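Local structure of citrate synthase (Thermotoga maritima, 2P2W) at residues 81-94 / 125-138. The protein probably catalyses the condensation of oxaloacetate with acetyl-CoA and water to give citrate and CoA, a step of the tricarboxylic acid cycle. Numbering follows the deposited sequence.
Sequences LYHLPKNLHYIDVL and ILAYYYRYSKGKEL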
ATOM      1  N   LEU A  81      -2.521  22.408  -1.446  1.00 23.70           N
ATOM      2  CA  LEU A  81      -2.118  22.383  -2.853  1.00 25.11           C
ATOM      3  C   LEU A  81      -1.126  23.481  -3.219  1.00 26.27           C
ATOM      4  O   LEU A  81      -0.096  23.221  -3.846  1.00 24.80           O
ATOM      5  CB  LEU A  81      -3.345  22.509  -3.759  1.00 23.98           C
ATOM      6  CG  LEU A  81      -3.057  22.635  -5.259  1.00 24.76           C
ATOM      7  CD1 LEU A  81      -2.462  21.338  -5.777  1.00 24.47           C
ATOM      8  CD2 LEU A  81      -4.334  22.969  -6.011  1.00 24.37           C
ATOM      9  N   TYR A  82      -1.440  24.707  -2.818  1.00 27.11           N
ATOM     10  CA  TYR A  82      -0.613  25.861  -3.180  1.00 29.54           C
ATOM     11  C   TYR A  82       0.729  25.936  -2.418  1.00 30.35           C
ATOM     12  O   TYR A  82       1.506  26.872  -2.574  1.00 29.57           O
ATOM     13  CB  TYR A  82      -1.435  27.143  -2.980  1.00 32.82           C
ATOM     14  CG  TYR A  82      -2.333  27.349  -4.158  1.00 35.55           C
ATOM     15  CD1 TYR A  82      -1.808  27.795  -5.368  1.00 38.01           C
ATOM     16  CD2 TYR A  82      -3.698  27.062  -4.067  1.00 38.39           C
ATOM     17  CE1 TYR A  82      -2.630  27.932  -6.483  1.00 40.51           C
ATOM     18  CE2 TYR A  82      -4.522  27.206  -5.179  1.00 40.79           C
ATOM     19  CZ  TYR A  82      -3.992  27.641  -6.383  1.00 41.28           C
ATOM     20  OH  TYR A  82      -4.800  27.771  -7.499  1.00 45.25           O
ATOM     21  N   HIS A  83       0.988  24.926  -1.549  1.00 28.84           N
ATOM     22  CA  HIS A  83       2.268  24.896  -0.837  1.00 30.18           C
ATOM     23  C   HIS A  83       3.095  23.651  -1.225  1.00 29.21           C
ATOM     24  O   HIS A  83       4.123  23.347  -0.637  1.00 28.26           O
ATOM     25  CB  HIS A  83       2.006  24.886   0.680  1.00 32.68           C
ATOM     26  CG  HIS A  83       1.411  26.206   1.134  1.00 36.99           C
ATOM     27  ND1 HIS A  83       0.078  26.384   1.329  1.00 39.53           N
ATOM     28  CD2 HIS A  83       2.069  27.411   1.430  1.00 38.56           C
ATOM     29  CE1 HIS A  83      -0.054  27.675   1.709  1.00 40.18           C
ATOM     30  NE2 HIS A  83       1.120  28.315   1.778  1.00 40.47           N
ATOM     31  N   LEU A  84       2.567  22.898  -2.223  1.00 27.02           N
ATOM     32  CA  LEU A  84       3.266  21.686  -2.687  1.00 25.98           C
ATOM     33  C   LEU A  84       4.268  22.016  -3.799  1.00 25.94           C
ATOM     34  O   LEU A  84       4.145  23.007  -4.507  1.00 25.82           O
ATOM     35  CB  LEU A  84       2.249  20.732  -3.305  1.00 25.46           C
ATOM     36  CG  LEU A  84       1.271  20.044  -2.349  1.00 24.00           C
ATOM     37  CD1 LEU A  84       0.301  19.169  -3.135  1.00 24.32           C
ATOM     38  CD2 LEU A  84       1.959  19.121  -1.335  1.00 23.31           C
ATOM     39  N   PRO A  85       5.288  21.160  -3.954  1.00 26.30           N
ATOM     40  CA  PRO A  85       6.271  21.391  -5.014  1.00 25.75           C
ATOM     41  C   PRO A  85       5.486  21.229  -6.315  1.00 26.43           C
ATOM     42  O   PRO A  85       4.454  20.559  -6.330  1.00 24.64           O
ATOM     43  CB  PRO A  85       7.275  20.260  -4.806  1.00 26.45           C
ATOM     44  CG  PRO A  85       7.208  20.017  -3.332  1.00 25.75           C
ATOM     45  CD  PRO A  85       5.726  20.078  -3.055  1.00 25.32           C
ATOM     46  N   LYS A  86       5.965  21.829  -7.399  1.00 25.39           N
ATOM     47  CA  LYS A  86       5.271  21.740  -8.677  1.00 26.32           C
ATOM     48  C   LYS A  86       5.817  20.649  -9.593  1.00 26.03           C
ATOM     49  O   LYS A  86       5.463  20.584 -10.769  1.00 27.03           O
ATOM     50  CB  LYS A  86       5.340  23.088  -9.400  1.00 27.00           C
ATOM     51  CG  LYS A  86       4.594  24.210  -8.693  1.00 28.99           C
ATOM     52  CD  LYS A  86       4.751  25.521  -9.446  1.00 31.79           C
ATOM     53  CE  LYS A  86       3.861  26.604  -8.865  1.00 33.90           C
ATOM     54  NZ  LYS A  86       4.152  26.846  -7.425  1.00 37.52           N
ATOM     55  N   ASN A  87       6.665  19.781  -9.056  1.00 25.64           N
ATOM     56  CA  ASN A  87       7.248  18.726  -9.876  1.00 26.71           C
ATOM     57  C   ASN A  87       6.995  17.325  -9.335  1.00 25.62           C
ATOM     58  O   ASN A  87       7.813  16.429  -9.530  1.00 24.25           O
ATOM     59  CB  ASN A  87       8.754  18.955  -9.999  1.00 29.15           C
ATOM     60  CG  ASN A  87       9.476  18.744  -8.687  1.00 32.56           C
ATOM     61  OD1 ASN A  87       9.009  19.178  -7.634  1.00 32.85           O
ATOM     62  ND2 ASN A  87      10.623  18.077  -8.743  1.00 36.15           N
ATOM     63  N   LEU A  88       5.869  17.135  -8.657  1.00 22.87           N
ATOM     64  CA  LEU A  88       5.538  15.826  -8.105  1.00 22.96           C
ATOM     65  C   LEU A  88       4.944  14.904  -9.166  1.00 21.49           C
ATOM     66  O   LEU A  88       4.369  15.366 -10.150  1.00 21.15           O
ATOM     67  CB  LEU A  88       4.528  15.972  -6.961  1.00 24.02           C
ATOM     68  CG  LEU A  88       4.925  16.820  -5.754  1.00 25.65           C
ATOM     69  CD1 LEU A  88       3.730  16.956  -4.814  1.00 25.47           C
ATOM     70  CD2 LEU A  88       6.106  16.174  -5.044  1.00 25.90           C
ATOM     71  N   HIS A  89       5.093  13.598  -8.960  1.00 20.48           N
ATOM     72  CA  HIS A  89       4.521  12.612  -9.872  1.00 20.67           C
ATOM     73  C   HIS A  89       3.041  12.565  -9.483  1.00 19.63           C
ATOM     74  O   HIS A  89       2.704  12.613  -8.296  1.00 18.38           O
ATOM     75  CB  HIS A  89       5.186  11.246  -9.662  1.00 21.75           C
ATOM     76  CG  HIS A  89       4.749  10.195 -10.640  1.00 24.29           C
ATOM     77  ND1 HIS A  89       3.541   9.538 -10.538  1.00 22.72           N
ATOM     78  CD2 HIS A  89       5.366   9.680 -11.732  1.00 23.97           C
ATOM     79  CE1 HIS A  89       3.434   8.661 -11.523  1.00 25.03           C
ATOM     80  NE2 HIS A  89       4.528   8.728 -12.261  1.00 24.67           N
ATOM     81  N   TYR A  90       2.156  12.477 -10.470  1.00 19.19           N
ATOM     82  CA  TYR A  90       0.720  12.464 -10.184  1.00 18.72           C
ATOM     83  C   TYR A  90       0.218  11.359  -9.255  1.00 19.89           C
ATOM     84  O   TYR A  90      -0.724  11.580  -8.492  1.00 20.19           O
ATOM     85  CB  TYR A  90      -0.063  12.480 -11.500  1.00 19.01           C
ATOM     86  CG  TYR A  90      -0.041  13.844 -12.148  1.00 20.27           C
ATOM     87  CD1 TYR A  90      -0.968  14.823 -11.783  1.00 22.23           C
ATOM     88  CD2 TYR A  90       0.950  14.187 -13.070  1.00 22.05           C
ATOM     89  CE1 TYR A  90      -0.909  16.109 -12.315  1.00 21.86           C
ATOM     90  CE2 TYR A  90       1.020  15.474 -13.607  1.00 21.95           C
ATOM     91  CZ  TYR A  90       0.086  16.429 -13.223  1.00 22.28           C
ATOM     92  OH  TYR A  90       0.155  17.707 -13.732  1.00 21.61           O
ATOM     93  N   ILE A  91       0.829  10.179  -9.301  1.00 19.59           N
ATOM     94  CA  ILE A  91       0.406   9.104  -8.405  1.00 19.64           C
ATOM     95  C   ILE A  91       0.642   9.555  -6.959  1.00 20.33           C
ATOM     96  O   ILE A  91      -0.179   9.295  -6.071  1.00 18.47           O
ATOM     97  CB  ILE A  91       1.196   7.789  -8.661  1.00 19.63           C
ATOM     98  CG1 ILE A  91       0.713   7.120  -9.956  1.00 18.76           C
ATOM     99  CG2 ILE A  91       1.029   6.832  -7.474  1.00 20.10           C
ATOM    100  CD1 ILE A  91      -0.727   6.604  -9.912  1.00 18.82           C
ATOM    101  N   ASP A  92       1.765  10.233  -6.725  1.00 20.27           N
ATOM    102  CA  ASP A  92       2.088  10.717  -5.385  1.00 21.55           C
ATOM    103  C   ASP A  92       1.122  11.817  -4.958  1.00 21.53           C
ATOM    104  O   ASP A  92       0.755  11.912  -3.785  1.00 21.80           O
ATOM    105  CB  ASP A  92       3.529  11.231  -5.324  1.00 22.08           C
ATOM    106  CG  ASP A  92       4.549  10.107  -5.414  1.00 25.42           C
ATOM    107  OD1 ASP A  92       4.175   8.950  -5.132  1.00 25.18           O
ATOM    108  OD2 ASP A  92       5.718  10.379  -5.754  1.00 26.79           O
ATOM    109  N   VAL A  93       0.715  12.645  -5.915  1.00 19.90           N
ATOM    110  CA  VAL A  93      -0.228  13.723  -5.643  1.00 20.44           C
ATOM    111  C   VAL A  93      -1.526  13.108  -5.120  1.00 19.84           C
ATOM    112  O   VAL A  93      -2.108  13.592  -4.143  1.00 20.15           O
ATOM    113  CB  VAL A  93      -0.514  14.540  -6.929  1.00 20.28           C
ATOM    114  CG1 VAL A  93      -1.649  15.523  -6.689  1.00 21.15           C
ATOM    115  CG2 VAL A  93       0.748  15.288  -7.347  1.00 22.31           C
ATOM    116  N   LEU A  94      -1.968  12.034  -5.771  1.00 19.73           N
ATOM    117  CA  LEU A  94      -3.181  11.335  -5.356  1.00 19.79           C
ATOM    118  C   LEU A  94      -3.038  10.810  -3.924  1.00 20.82           C
ATOM    119  O   LEU A  94      -3.961  10.930  -3.121  1.00 20.69           O
ATOM    120  CB  LEU A  94      -3.480  10.172  -6.309  1.00 19.59           C
ATOM    121  CG  LEU A  94      -4.058  10.544  -7.682  1.00 19.81           C
ATOM    122  CD1 LEU A  94      -4.072   9.325  -8.596  1.00 17.89           C
ATOM    123  CD2 LEU A  94      -5.459  11.100  -7.502  1.00 19.01           C
ATOM    124  N   ILE A 125      -8.439  16.177  -8.365  1.00 18.39           N
ATOM    125  CA  ILE A 125      -7.102  16.199  -7.781  1.00 17.61           C
ATOM    126  C   ILE A 125      -6.070  16.357  -8.893  1.00 17.90           C
ATOM    127  O   ILE A 125      -5.187  17.210  -8.813  1.00 17.06           O
ATOM    128  CB  ILE A 125      -6.805  14.893  -7.002  1.00 18.27           C
ATOM    129  CG1 ILE A 125      -7.656  14.844  -5.729  1.00 16.77           C
ATOM    130  CG2 ILE A 125      -5.321  14.809  -6.650  1.00 17.07           C
ATOM    131  CD1 ILE A 125      -7.583  13.514  -4.998  1.00 18.01           C
ATOM    132  N   LEU A 126      -6.197  15.538  -9.933  1.00 17.94           N
ATOM    133  CA  LEU A 126      -5.266  15.579 -11.056  1.00 19.07           C
ATOM    134  C   LEU A 126      -5.327  16.888 -11.834  1.00 19.59           C
ATOM    135  O   LEU A 126      -4.295  17.487 -12.127  1.00 19.67           O
ATOM    136  CB  LEU A 126      -5.533  14.413 -12.013  1.00 18.71           C
ATOM    137  CG  LEU A 126      -5.452  13.002 -11.424  1.00 18.11           C
ATOM    138  CD1 LEU A 126      -5.626  11.974 -12.536  1.00 18.38           C
ATOM    139  CD2 LEU A 126      -4.111  12.808 -10.727  1.00 18.36           C
ATOM    140  N   ALA A 127      -6.535  17.328 -12.174  1.00 19.57           N
ATOM    141  CA  ALA A 127      -6.693  18.560 -12.935  1.00 20.43           C
ATOM    142  C   ALA A 127      -6.178  19.773 -12.162  1.00 21.14           C
ATOM    143  O   ALA A 127      -5.453  20.604 -12.713  1.00 22.47           O
ATOM    144  CB  ALA A 127      -8.155  18.755 -13.318  1.00 22.78           C
ATOM    145  N   TYR A 128      -6.542  19.869 -10.887  1.00 19.84           N
ATOM    146  CA  TYR A 128      -6.095  20.984 -10.058  1.00 20.37           C
ATOM    147  C   TYR A 128      -4.579  21.055  -9.960  1.00 20.77           C
ATOM    148  O   TYR A 128      -3.997  22.138 -10.050  1.00 21.02           O
ATOM    149  CB  TYR A 128      -6.666  20.870  -8.645  1.00 20.72           C
ATOM    150  CG  TYR A 128      -8.078  21.397  -8.467  1.00 20.81           C
ATOM    151  CD1 TYR A 128      -8.888  21.701  -9.562  1.00 21.44           C
ATOM    152  CD2 TYR A 128      -8.607  21.570  -7.191  1.00 22.48           C
ATOM    153  CE1 TYR A 128     -10.199  22.166  -9.383  1.00 22.79           C
ATOM    154  CE2 TYR A 128      -9.905  22.028  -7.001  1.00 23.02           C
ATOM    155  CZ  TYR A 128     -10.696  22.323  -8.096  1.00 23.99           C
ATOM    156  OH  TYR A 128     -11.982  22.763  -7.890  1.00 26.39           O
ATOM    157  N   TYR A 129      -3.934  19.908  -9.759  1.00 19.37           N
ATOM    158  CA  TYR A 129      -2.482  19.908  -9.638  1.00 20.08           C
ATOM    159  C   TYR A 129      -1.837  20.271 -10.970  1.00 19.88           C
ATOM    160  O   TYR A 129      -0.805  20.935 -11.008  1.00 20.78           O
ATOM    161  CB  TYR A 129      -1.967  18.550  -9.152  1.00 20.86           C
ATOM    162  CG  TYR A 129      -0.483  18.570  -8.869  1.00 21.29           C
ATOM    163  CD1 TYR A 129       0.010  19.086  -7.666  1.00 20.56           C
ATOM    164  CD2 TYR A 129       0.432  18.161  -9.833  1.00 21.92           C
ATOM    165  CE1 TYR A 129       1.384  19.202  -7.441  1.00 23.24           C
ATOM    166  CE2 TYR A 129       1.805  18.269  -9.616  1.00 22.97           C
ATOM    167  CZ  TYR A 129       2.274  18.791  -8.423  1.00 22.83           C
ATOM    168  OH  TYR A 129       3.631  18.901  -8.222  1.00 22.69           O
ATOM    169  N   TYR A 130      -2.457  19.835 -12.058  1.00 20.20           N
ATOM    170  CA  TYR A 130      -1.956  20.138 -13.389  1.00 21.63           C
ATOM    171  C   TYR A 130      -1.958  21.653 -13.610  1.00 22.53           C
ATOM    172  O   TYR A 130      -0.936  22.237 -13.986  1.00 23.21           O
ATOM    173  CB  TYR A 130      -2.837  19.461 -14.435  1.00 22.24           C
ATOM    174  CG  TYR A 130      -2.444  19.757 -15.860  1.00 23.48           C
ATOM    175  CD1 TYR A 130      -1.232  19.302 -16.379  1.00 24.42           C
ATOM    176  CD2 TYR A 130      -3.292  20.481 -16.698  1.00 25.37           C
ATOM    177  CE1 TYR A 130      -0.875  19.560 -17.701  1.00 25.42           C
ATOM    178  CE2 TYR A 130      -2.945  20.742 -18.020  1.00 25.11           C
ATOM    179  CZ  TYR A 130      -1.736  20.279 -18.514  1.00 27.08           C
ATOM    180  OH  TYR A 130      -1.390  20.538 -19.820  1.00 28.98           O
ATOM    181  N   ARG A 131      -3.110  22.280 -13.372  1.00 22.38           N
ATOM    182  CA  ARG A 131      -3.258  23.724 -13.543  1.00 22.92           C
ATOM    183  C   ARG A 131      -2.294  24.468 -12.624  1.00 23.64           C
ATOM    184  O   ARG A 131      -1.603  25.397 -13.046  1.00 24.48           O
ATOM    185  CB  ARG A 131      -4.692  24.154 -13.224  1.00 24.30           C
ATOM    186  CG  ARG A 131      -5.756  23.446 -14.046  1.00 25.93           C
ATOM    187  CD  ARG A 131      -5.743  23.887 -15.506  1.00 28.74           C
ATOM    188  NE  ARG A 131      -6.144  25.283 -15.665  1.00 29.75           N
ATOM    189  CZ  ARG A 131      -6.353  25.868 -16.841  1.00 31.42           C
ATOM    190  NH1 ARG A 131      -6.202  25.178 -17.964  1.00 32.61           N
ATOM    191  NH2 ARG A 131      -6.710  27.145 -16.897  1.00 32.52           N
ATOM    192  N   TYR A 132      -2.263  24.051 -11.362  1.00 23.20           N
ATOM    193  CA  TYR A 132      -1.391  24.655 -10.363  1.00 24.08           C
ATOM    194  C   TYR A 132       0.078  24.564 -10.758  1.00 25.32           C
ATOM    195  O   TYR A 132       0.786  25.571 -10.784  1.00 25.81           O
ATOM    196  CB  TYR A 132      -1.599  23.972  -9.008  1.00 23.32           C
ATOM    197  CG  TYR A 132      -0.502  24.247  -8.004  1.00 23.35           C
ATOM    198  CD1 TYR A 132      -0.294  25.532  -7.499  1.00 22.69           C
ATOM    199  CD2 TYR A 132       0.334  23.221  -7.563  1.00 22.97           C
ATOM    200  CE1 TYR A 132       0.720  25.787  -6.575  1.00 22.46           C
ATOM    201  CE2 TYR A 132       1.351  23.464  -6.643  1.00 23.20           C
ATOM    202  CZ  TYR A 132       1.537  24.750  -6.153  1.00 23.31           C
ATOM    203  OH  TYR A 132       2.540  24.990  -5.243  1.00 22.94           O
ATOM    204  N   SER A 133       0.533  23.355 -11.071  1.00 24.72           N
ATOM    205  CA  SER A 133       1.928  23.142 -11.442  1.00 27.52           C
ATOM    206  C   SER A 133       2.359  23.980 -12.645  1.00 28.51           C
ATOM    207  O   SER A 133       3.538  24.289 -12.800  1.00 28.39           O
ATOM    208  CB  SER A 133       2.183  21.658 -11.726  1.00 28.15           C
ATOM    209  OG  SER A 133       1.419  21.209 -12.831  1.00 33.13           O
ATOM    210  N   LYS A 134       1.405  24.349 -13.491  1.00 29.30           N
ATOM    211  CA  LYS A 134       1.716  25.148 -14.670  1.00 31.68           C
ATOM    212  C   LYS A 134       1.353  26.623 -14.516  1.00 31.92           C
ATOM    213  O   LYS A 134       1.340  27.372 -15.494  1.00 31.53           O
ATOM    214  CB  LYS A 134       1.023  24.555 -15.896  1.00 33.66           C
ATOM    215  CG  LYS A 134       1.585  23.196 -16.275  1.00 37.93           C
ATOM    216  CD  LYS A 134       1.055  22.697 -17.604  1.00 41.85           C
ATOM    217  CE  LYS A 134       2.049  21.737 -18.236  1.00 44.91           C
ATOM    218  NZ  LYS A 134       1.562  21.188 -19.533  1.00 50.07           N
ATOM    219  N   GLY A 135       1.062  27.027 -13.283  1.00 31.49           N
ATOM    220  CA  GLY A 135       0.727  28.411 -12.998  1.00 32.24           C
ATOM    221  C   GLY A 135      -0.540  28.945 -13.636  1.00 33.00           C
ATOM    222  O   GLY A 135      -0.656  30.148 -13.871  1.00 33.69           O
ATOM    223  N   LYS A 136      -1.491  28.063 -13.920  1.00 32.36           N
ATOM    224  CA  LYS A 136      -2.753  28.469 -14.526  1.00 32.60           C
ATOM    225  C   LYS A 136      -3.859  28.537 -13.483  1.00 31.41           C
ATOM    226  O   LYS A 136      -3.774  27.901 -12.433  1.00 30.17           O
ATOM    227  CB  LYS A 136      -3.159  27.482 -15.622  1.00 34.77           C
ATOM    228  CG  LYS A 136      -2.230  27.455 -16.819  1.00 36.96           C
ATOM    229  CD  LYS A 136      -2.859  26.675 -17.959  1.00 40.22           C
ATOM    230  CE  LYS A 136      -2.106  26.893 -19.260  1.00 43.53           C
ATOM    231  NZ  LYS A 136      -2.964  26.584 -20.439  1.00 46.06           N
ATOM    232  N   GLU A 137      -4.899  29.310 -13.773  1.00 31.30           N
ATOM    233  CA  GLU A 137      -6.021  29.430 -12.849  1.00 30.37           C
ATOM    234  C   GLU A 137      -6.778  28.106 -12.813  1.00 28.81           C
ATOM    235  O   GLU A 137      -6.917  27.435 -13.836  1.00 26.44           O
ATOM    236  CB  GLU A 137      -6.971  30.546 -13.294  1.00 35.01           C
ATOM    237  CG  GLU A 137      -6.398  31.954 -13.184  1.00 40.13           C
ATOM    238  CD  GLU A 137      -5.927  32.287 -11.778  1.00 43.87           C
ATOM    239  OE1 GLU A 137      -6.784  32.565 -10.911  1.00 46.71           O
ATOM    240  OE2 GLU A 137      -4.701  32.265 -11.536  1.00 46.95           O
ATOM    241  N   LEU A 138      -7.259  27.728 -11.636  1.00 27.38           N
ATOM    242  CA  LEU A 138      -8.007  26.487 -11.501  1.00 26.89           C
ATOM    243  C   LEU A 138      -9.316  26.595 -12.266  1.00 26.81           C
ATOM    244  O   LEU A 138      -9.883  27.682 -12.400  1.00 27.84           O
ATOM    245  CB  LEU A 138      -8.321  26.199 -10.029  1.00 26.87           C
ATOM    246  CG  LEU A 138      -7.161  26.008  -9.048  1.00 27.55           C
ATOM    247  CD1 LEU A 138      -7.710  25.758  -7.651  1.00 28.71           C
ATOM    248  CD2 LEU A 138      -6.295  24.840  -9.493  1.00 28.01           C
TER
HETATM  249  O   HOH W   1      -2.925  28.276  -9.956  1.00 40.51           O
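Two tyrosines near the C-terminal end of helix 110-133, Y129 and Y132, reach into the loop that joins helix 75-81 to helix 90-98 and bond to its backbone. Y129 OH donates to P85 O (2.6 Å) and accepts a fairly straight bond from L88 N (2.9 Å), so one hydroxyl ties P85 to L88. Y132 OH donates to L84 O at 2.7 Å, in the carbonyl plane, and K86 NZ gives a weak bond to Y132 OH (3.3 Å). CG of each tyrosine is anti to the backbone N (chi1 -174° for Y129, 164° for Y132), which aims the rings at the loop.

The rings also pack. V93, slim enough to lie close, sets CG2 squarely over the Y129 face in a CH-pi contact, 3.6 Å from the centroid, while the Y129 edge meets the face of Y90 in an offset edge-to-face pair, planes at 88°. Y90 is a knob among L126, Y129, Y130 and S133. K86 suits Y132 by laying its aliphatic arm over one face, opposite L81 O; the Y82 ring lies oblique to it.

Branched aliphatic residues complete the seam between segments 90-94 and 125-133: V93 CG1 and L94 CD2 both press on I125 CG2.

The contact lies away from the predicted active-site residues, and H83 of the loop stacks on H83 of the second subunit. Tyrosine suits this place because its ring fills the apolar interface while its hydroxyl satisfies loop peptide groups, fixing the irregular connection against the helix.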